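Local coordinates for endonuclease IV (Thermus thermophilus, PDB 3AAM), which cleaves the DNA backbone at apurinic or apyrimidinic sites during base excision repair, using bound metal ions, at residues A30-A35 against P65-A70; Y4-S9 against F245-P250. All coordinates share one frame; numbering follows the deposited sequence.

The chain enters the barrel with strand 3-6, and interaction 2 pairs residues 4-9 with 245-250, 235 residues between them, so that the last strand of the TIM barrel meets the first and shuts the ring. Interaction 1 falls wholly within this excursion: strand 31-34 runs into helix 48-60 and returns as strand 66-69, a closure with 29 residues between segments 30-35 and 65-70. The two contacts do not cross. They meet through Gln32, whose carbonyl O accepts a probable hydrogen bond from Leu8 N and whose amide NE2 probably bonds Glu248 OE2, so strand 31-34 is tied by its backbone to the residues following strand 3-6 and by a side chain to the residue after strand 244-247.

Interaction 1: residues A30-A35 against P65-A70; sequences AFQIFA and PAVIHA. With PO4 (phosphate ion), chain C.
Gln32 sets CG anti to its backbone N (chi1 176°) and stays extended to the amide, which puts its far end across both Val67 and His69. OE1 rests 3.7 Å from Val67 CG1, while NE2 comes to 3.4 Å from His69 CD2 at the edge of the imidazole, the amide and ring planes 76° apart. A long side chain ending in an amide suits this place: its CG lies against the Val67 carbonyl, and NE2 is satisfied by a hydrogen bond to Glu248. His69 also has CG anti to N. Its ring is gripped at both nitrogens: ND1 donates to Ala70 O at 2.6 Å, on a carbonyl lone pair, and NE2 donates at 2.9 Å to O2 of a phosphate ion, probably from the crystallisation liquor. With both nitrogens donating, the ring is probably cationic in this crystal. The backbones form the parallel pair of a beta-alpha-beta unit of the TIM barrel, linked through helix 48-60, and four N-H...O bonds zip them from Phe31 N to His69 N. Gln32, Val67 and His69 point to the barrel interior, where the His69 side chain lies about 7 Å from the bound manganese. On the helix-facing side Phe31 takes the crowded rotamer (chi1 71°), turning a ring face to Ala66 CB, a CH-pi contact 4.1 Å from the centroid that the small alanine allows. Beyond it, Ile33 CG1 meets Ile68 CG1 at 3.9 Å. CD1 of Phe34 lies 3.2 Å from His69 O at the ring edge; that oxygen accepts a hydrogen bond from a water bridging to Ala35 N.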
loop_
_atom_site.group_PDB
_atom_site.type_symbol
_atom_site.label_atom_id
_atom_site.label_comp_id
_atom_site.label_asym_id
_atom_site.label_seq_id
_atom_site.Cartn_x
_atom_site.Cartn_y
_atom_site.Cartn_z
ATOM N N ALA A 30 4.865 -10.112 -6.518
ATOM C CA ALA A 30 4.653 -9.396 -5.267
ATOM C C ALA A 30 3.166 -9.485 -4.967
ATOM O O ALA A 30 2.367 -9.723 -5.871
ATOM C CB ALA A 30 5.074 -7.936 -5.408
ATOM N N PHE A 31 2.790 -9.318 -3.703
ATOM C CA PHE A 31 1.375 -9.352 -3.352
ATOM C C PHE A 31 1.071 -8.613 -2.058
ATOM O O PHE A 31 1.969 -8.288 -1.277
ATOM C CB PHE A 31 0.845 -10.799 -3.300
ATOM C CG PHE A 31 1.340 -11.605 -2.131
ATOM C CD1 PHE A 31 0.622 -11.645 -0.937
ATOM C CD2 PHE A 31 2.515 -12.339 -2.228
ATOM C CE1 PHE A 31 1.073 -12.411 0.146
ATOM C CE2 PHE A 31 2.970 -13.103 -1.155
ATOM C CZ PHE A 31 2.250 -13.140 0.032
ATOM N N GLN A 32 -0.209 -8.335 -1.855
ATOM C CA GLN A 32 -0.677 -7.612 -0.684
ATOM C C GLN A 32 -1.903 -8.308 -0.116
ATOM O O GLN A 32 -2.698 -8.870 -0.857
ATOM C CB GLN A 32 -1.021 -6.177 -1.096
ATOM C CG GLN A 32 -1.621 -5.313 -0.006
ATOM C CD GLN A 32 -1.802 -3.878 -0.457
ATOM O OE1 GLN A 32 -0.845 -3.108 -0.511
ATOM N NE2 GLN A 32 -3.034 -3.519 -0.805
ATOM N N ILE A 33 -2.041 -8.260 1.205
ATOM C CA ILE A 33 -3.169 -8.865 1.901
ATOM C C ILE A 33 -3.537 -8.008 3.104
ATOM O O ILE A 33 -2.817 -7.070 3.454
ATOM C CB ILE A 33 -2.815 -10.258 2.457
ATOM C CG1 ILE A 33 -1.585 -10.150 3.367
ATOM C CG2 ILE A 33 -2.554 -11.242 1.323
ATOM C CD1 ILE A 33 -1.295 -11.417 4.170
ATOM N N PHE A 34 -4.674 -8.324 3.716
ATOM C CA PHE A 34 -5.104 -7.646 4.933
ATOM C C PHE A 34 -4.679 -8.631 6.016
ATOM O O PHE A 34 -4.370 -9.784 5.709
ATOM C CB PHE A 34 -6.628 -7.488 4.992
ATOM C CG PHE A 34 -7.182 -6.447 4.062
ATOM C CD1 PHE A 34 -6.729 -5.133 4.110
ATOM C CD2 PHE A 34 -8.193 -6.775 3.163
ATOM C CE1 PHE A 34 -7.276 -4.158 3.275
ATOM C CE2 PHE A 34 -8.748 -5.806 2.322
ATOM C CZ PHE A 34 -8.287 -4.497 2.379
ATOM N N ALA A 35 -4.654 -8.187 7.270
ATOM C CA ALA A 35 -4.292 -9.066 8.381
ATOM C C ALA A 35 -5.561 -9.586 9.055
ATOM O O ALA A 35 -5.507 -10.435 9.947
ATOM C CB ALA A 35 -3.421 -8.319 9.384
ATOM N N PRO A 65 7.917 -10.386 -2.376
ATOM C CA PRO A 65 7.699 -9.309 -1.412
ATOM C C PRO A 65 6.219 -9.250 -1.083
ATOM O O PRO A 65 5.363 -9.362 -1.973
ATOM C CB PRO A 65 8.165 -8.071 -2.168
ATOM C CG PRO A 65 9.235 -8.606 -3.057
ATOM C CD PRO A 65 8.629 -9.889 -3.565
ATOM N N ALA A 66 5.916 -9.073 0.196
ATOM C CA ALA A 66 4.535 -9.012 0.636
ATOM C C ALA A 66 4.264 -7.729 1.399
ATOM O O ALA A 66 5.160 -7.155 2.021
ATOM C CB ALA A 66 4.218 -10.213 1.509
ATOM N N VAL A 67 3.017 -7.282 1.341
ATOM C CA VAL A 67 2.605 -6.073 2.026
ATOM C C VAL A 67 1.283 -6.332 2.726
ATOM O O VAL A 67 0.399 -6.975 2.165
ATOM C CB VAL A 67 2.363 -4.906 1.033
ATOM C CG1 VAL A 67 1.973 -3.654 1.791
ATOM C CG2 VAL A 67 3.599 -4.662 0.187
ATOM N N ILE A 68 1.156 -5.849 3.956
ATOM C CA ILE A 68 -0.095 -5.981 4.683
ATOM C C ILE A 68 -0.722 -4.592 4.701
ATOM O O ILE A 68 -0.076 -3.616 5.087
ATOM C CB ILE A 68 0.121 -6.493 6.130
ATOM C CG1 ILE A 68 0.281 -8.017 6.102
ATOM C CG2 ILE A 68 -1.049 -6.079 7.020
ATOM C CD1 ILE A 68 0.558 -8.654 7.451
ATOM N N HIS A 69 -1.969 -4.504 4.249
ATOM C CA HIS A 69 -2.681 -3.235 4.218
ATOM C C HIS A 69 -3.566 -3.128 5.458
ATOM O O HIS A 69 -4.260 -4.081 5.810
ATOM C CB HIS A 69 -3.564 -3.151 2.963
ATOM C CG HIS A 69 -3.930 -1.753 2.567
ATOM N ND1 HIS A 69 -4.565 -0.875 3.418
ATOM C CD2 HIS A 69 -3.734 -1.077 1.409
ATOM C CE1 HIS A 69 -4.741 0.282 2.805
ATOM N NE2 HIS A 69 -4.247 0.186 1.584
ATOM N N ALA A 70 -3.524 -1.981 6.126
ATOM C CA ALA A 70 -4.360 -1.749 7.299
ATOM C C ALA A 70 -5.773 -1.479 6.787
ATOM O O ALA A 70 -5.960 -1.110 5.628
ATOM C CB ALA A 70 -3.846 -0.542 8.084
HETATM P P PO4 C . -6.233 2.695 -0.111
HETATM O O1 PO4 C . -7.419 1.679 0.088
HETATM O O2 PO4 C . -4.957 1.920 -0.621
HETATM O O3 PO4 C . -6.647 3.770 -1.158
HETATM O O4 PO4 C . -5.919 3.403 1.264
HETATM O O HOH W 1 -5.182 -5.489 8.024
#

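Interaction 2: residues Y4-S9 against F245-P250; sequences YGFHLS and FILETP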
loop_
_atom_site.group_PDB
_atom_site.type_symbol
_atom_site.label_atom_id
_atom_site.label_comp_id
_atom_site.label_asym_id
_atom_site.label_seq_id
_atom_site.Cartn_x
_atom_site.Cartn_y
_atom_site.Cartn_z
ATOM N N TYR A 4 5.421 -6.788 -9.439
ATOM C CA TYR A 4 4.028 -6.377 -9.526
ATOM C C TYR A 4 3.074 -7.409 -8.941
ATOM O O TYR A 4 3.344 -8.611 -8.949
ATOM C CB TYR A 4 3.669 -6.122 -10.995
ATOM C CG TYR A 4 3.786 -7.362 -11.849
ATOM C CD1 TYR A 4 2.688 -8.199 -12.053
ATOM C CD2 TYR A 4 5.014 -7.742 -12.391
ATOM C CE1 TYR A 4 2.812 -9.387 -12.771
ATOM C CE2 TYR A 4 5.149 -8.928 -13.111
ATOM C CZ TYR A 4 4.043 -9.746 -13.295
ATOM O OH TYR A 4 4.178 -10.928 -13.991
ATOM N N GLY A 5 1.939 -6.930 -8.449
ATOM C CA GLY A 5 0.966 -7.836 -7.874
ATOM C C GLY A 5 -0.361 -7.177 -7.577
ATOM O O GLY A 5 -0.575 -5.997 -7.875
ATOM N N PHE A 6 -1.251 -7.959 -6.977
ATOM C CA PHE A 6 -2.591 -7.507 -6.616
ATOM C C PHE A 6 -2.793 -7.687 -5.124
ATOM O O PHE A 6 -1.929 -8.205 -4.413
ATOM C CB PHE A 6 -3.673 -8.367 -7.278
ATOM C CG PHE A 6 -3.597 -8.440 -8.770
ATOM C CD1 PHE A 6 -3.424 -7.294 -9.536
ATOM C CD2 PHE A 6 -3.774 -9.663 -9.417
ATOM C CE1 PHE A 6 -3.436 -7.361 -10.926
ATOM C CE2 PHE A 6 -3.788 -9.741 -10.804
ATOM C CZ PHE A 6 -3.620 -8.593 -11.561
ATOM N N HIS A 7 -3.965 -7.264 -4.667
ATOM C CA HIS A 7 -4.347 -7.461 -3.286
ATOM C C HIS A 7 -5.120 -8.772 -3.336
ATOM O O HIS A 7 -6.118 -8.888 -4.058
ATOM C CB HIS A 7 -5.249 -6.336 -2.787
ATOM C CG HIS A 7 -5.521 -6.415 -1.321
ATOM N ND1 HIS A 7 -6.297 -7.409 -0.763
ATOM C CD2 HIS A 7 -5.069 -5.665 -0.289
ATOM C CE1 HIS A 7 -6.310 -7.266 0.549
ATOM N NE2 HIS A 7 -5.574 -6.215 0.863
ATOM N N LEU A 8 -4.639 -9.760 -2.588
ATOM C CA LEU A 8 -5.241 -11.089 -2.560
ATOM C C LEU A 8 -6.030 -11.350 -1.283
ATOM O O LEU A 8 -5.730 -10.785 -0.229
ATOM C CB LEU A 8 -4.142 -12.146 -2.704
ATOM C CG LEU A 8 -3.171 -11.954 -3.875
ATOM C CD1 LEU A 8 -2.059 -12.993 -3.792
ATOM C CD2 LEU A 8 -3.922 -12.060 -5.193
ATOM N N SER A 9 -7.021 -12.230 -1.388
ATOM C CA SER A 9 -7.871 -12.581 -0.257
ATOM C C SER A 9 -7.221 -13.573 0.696
ATOM O O SER A 9 -6.398 -14.394 0.292
ATOM C CB SER A 9 -9.189 -13.171 -0.766
ATOM O OG SER A 9 -9.969 -13.655 0.311
ATOM N N PHE A 245 5.198 -2.855 -6.885
ATOM C CA PHE A 245 3.997 -2.195 -7.381
ATOM C C PHE A 245 2.774 -3.069 -7.137
ATOM O O PHE A 245 2.736 -4.227 -7.554
ATOM C CB PHE A 245 4.139 -1.909 -8.877
ATOM C CG PHE A 245 5.180 -0.872 -9.201
ATOM C CD1 PHE A 245 4.821 0.449 -9.419
ATOM C CD2 PHE A 245 6.525 -1.220 -9.267
ATOM C CE1 PHE A 245 5.780 1.418 -9.704
ATOM C CE2 PHE A 245 7.497 -0.259 -9.550
ATOM C CZ PHE A 245 7.122 1.063 -9.769
ATOM N N ILE A 246 1.782 -2.510 -6.451
ATOM C CA ILE A 246 0.546 -3.227 -6.145
ATOM C C ILE A 246 -0.669 -2.479 -6.685
ATOM O O ILE A 246 -0.844 -1.287 -6.424
ATOM C CB ILE A 246 0.365 -3.399 -4.606
ATOM C CG1 ILE A 246 1.494 -4.256 -4.029
ATOM C CG2 ILE A 246 -0.985 -4.033 -4.300
ATOM C CD1 ILE A 246 1.531 -5.686 -4.567
ATOM N N LEU A 247 -1.504 -3.182 -7.442
ATOM C CA LEU A 247 -2.726 -2.606 -7.993
ATOM C C LEU A 247 -3.836 -2.998 -7.022
ATOM O O LEU A 247 -3.863 -4.132 -6.539
ATOM C CB LEU A 247 -3.015 -3.185 -9.384
ATOM C CG LEU A 247 -4.289 -2.678 -10.065
ATOM C CD1 LEU A 247 -4.206 -1.172 -10.312
ATOM C CD2 LEU A 247 -4.476 -3.419 -11.381
ATOM N N GLU A 248 -4.728 -2.056 -6.722
ATOM C CA GLU A 248 -5.827 -2.300 -5.788
ATOM C C GLU A 248 -7.162 -2.035 -6.477
ATOM O O GLU A 248 -7.753 -0.972 -6.313
ATOM C CB GLU A 248 -5.690 -1.382 -4.572
ATOM C CG GLU A 248 -4.332 -1.431 -3.880
ATOM C CD GLU A 248 -4.246 -0.452 -2.726
ATOM O OE1 GLU A 248 -4.595 0.733 -2.927
ATOM O OE2 GLU A 248 -3.826 -0.859 -1.626
ATOM N N THR A 249 -7.629 -3.005 -7.253
ATOM C CA THR A 249 -8.885 -2.864 -7.977
ATOM C C THR A 249 -9.673 -4.168 -7.902
ATOM O O THR A 249 -9.167 -5.170 -7.414
ATOM C CB THR A 249 -8.615 -2.504 -9.443
ATOM O OG1 THR A 249 -7.791 -3.519 -10.031
ATOM C CG2 THR A 249 -7.912 -1.162 -9.537
ATOM N N PRO A 250 -10.930 -4.166 -8.374
ATOM C CA PRO A 250 -11.754 -5.379 -8.335
ATOM C C PRO A 250 -11.044 -6.614 -8.890
ATOM O O PRO A 250 -10.361 -6.547 -9.916
ATOM C CB PRO A 250 -12.978 -4.977 -9.146
ATOM C CG PRO A 250 -13.126 -3.527 -8.781
ATOM C CD PRO A 250 -11.701 -3.027 -8.905
HETATM O O HOH W 2 -5.769 -5.916 -6.525
#
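Ile246 directs its branches at the backbone opposite: CG1 stands anti to its own carbonyl carbon (chi1 -63°), and a second turn of like sign (chi2 -63°) folds CD1 back over Gly5, 3.9 Å from Gly5 C. CG2, anti to the backbone N, reaches toward the Phe6 carbonyl carbon. Glycine fits here because a beta-carbon would sit on this same face, only 3.4 Å from Ile246 CD1. An alanine in place of Ile246 would remove CG1, CG2 and CD1 and would probably loosen the packing over Gly5 and the start of the Phe6-His7 peptide. On the other face, Leu247 has CG anti to N and Phe6 has CG beside its N; the two side chains run alongside each other, and Phe6 CE1 meets Leu247 CD2 at 4.1 Å. Tyr4 adopts the crowded rotamer, which carries its ring away from Phe245, and its hydroxyl bonds to Arg264. The parallel strands, first and last of the TIM barrel, are joined by Gly5 N to Phe245 O at 3.0 Å, rather bent, and by Leu247 N to Gly5 O, also at 3.0 Å but nearly straight (171°). Past this point they diverge, and a water takes over, accepting from His7 N at 2.9 Å and donating to Leu247 O at 2.6 Å. Glu248 O continues to the metal site by accepting a hydrogen bond from ND1 of the manganese ligand His219. Helix 253-267 packs on Phe6 and Leu247 from outside, while strands 31-34 and 202-208 flank the pair, Ile246 touching Gln32 of the former and Phe245 touching Val203 of the latter.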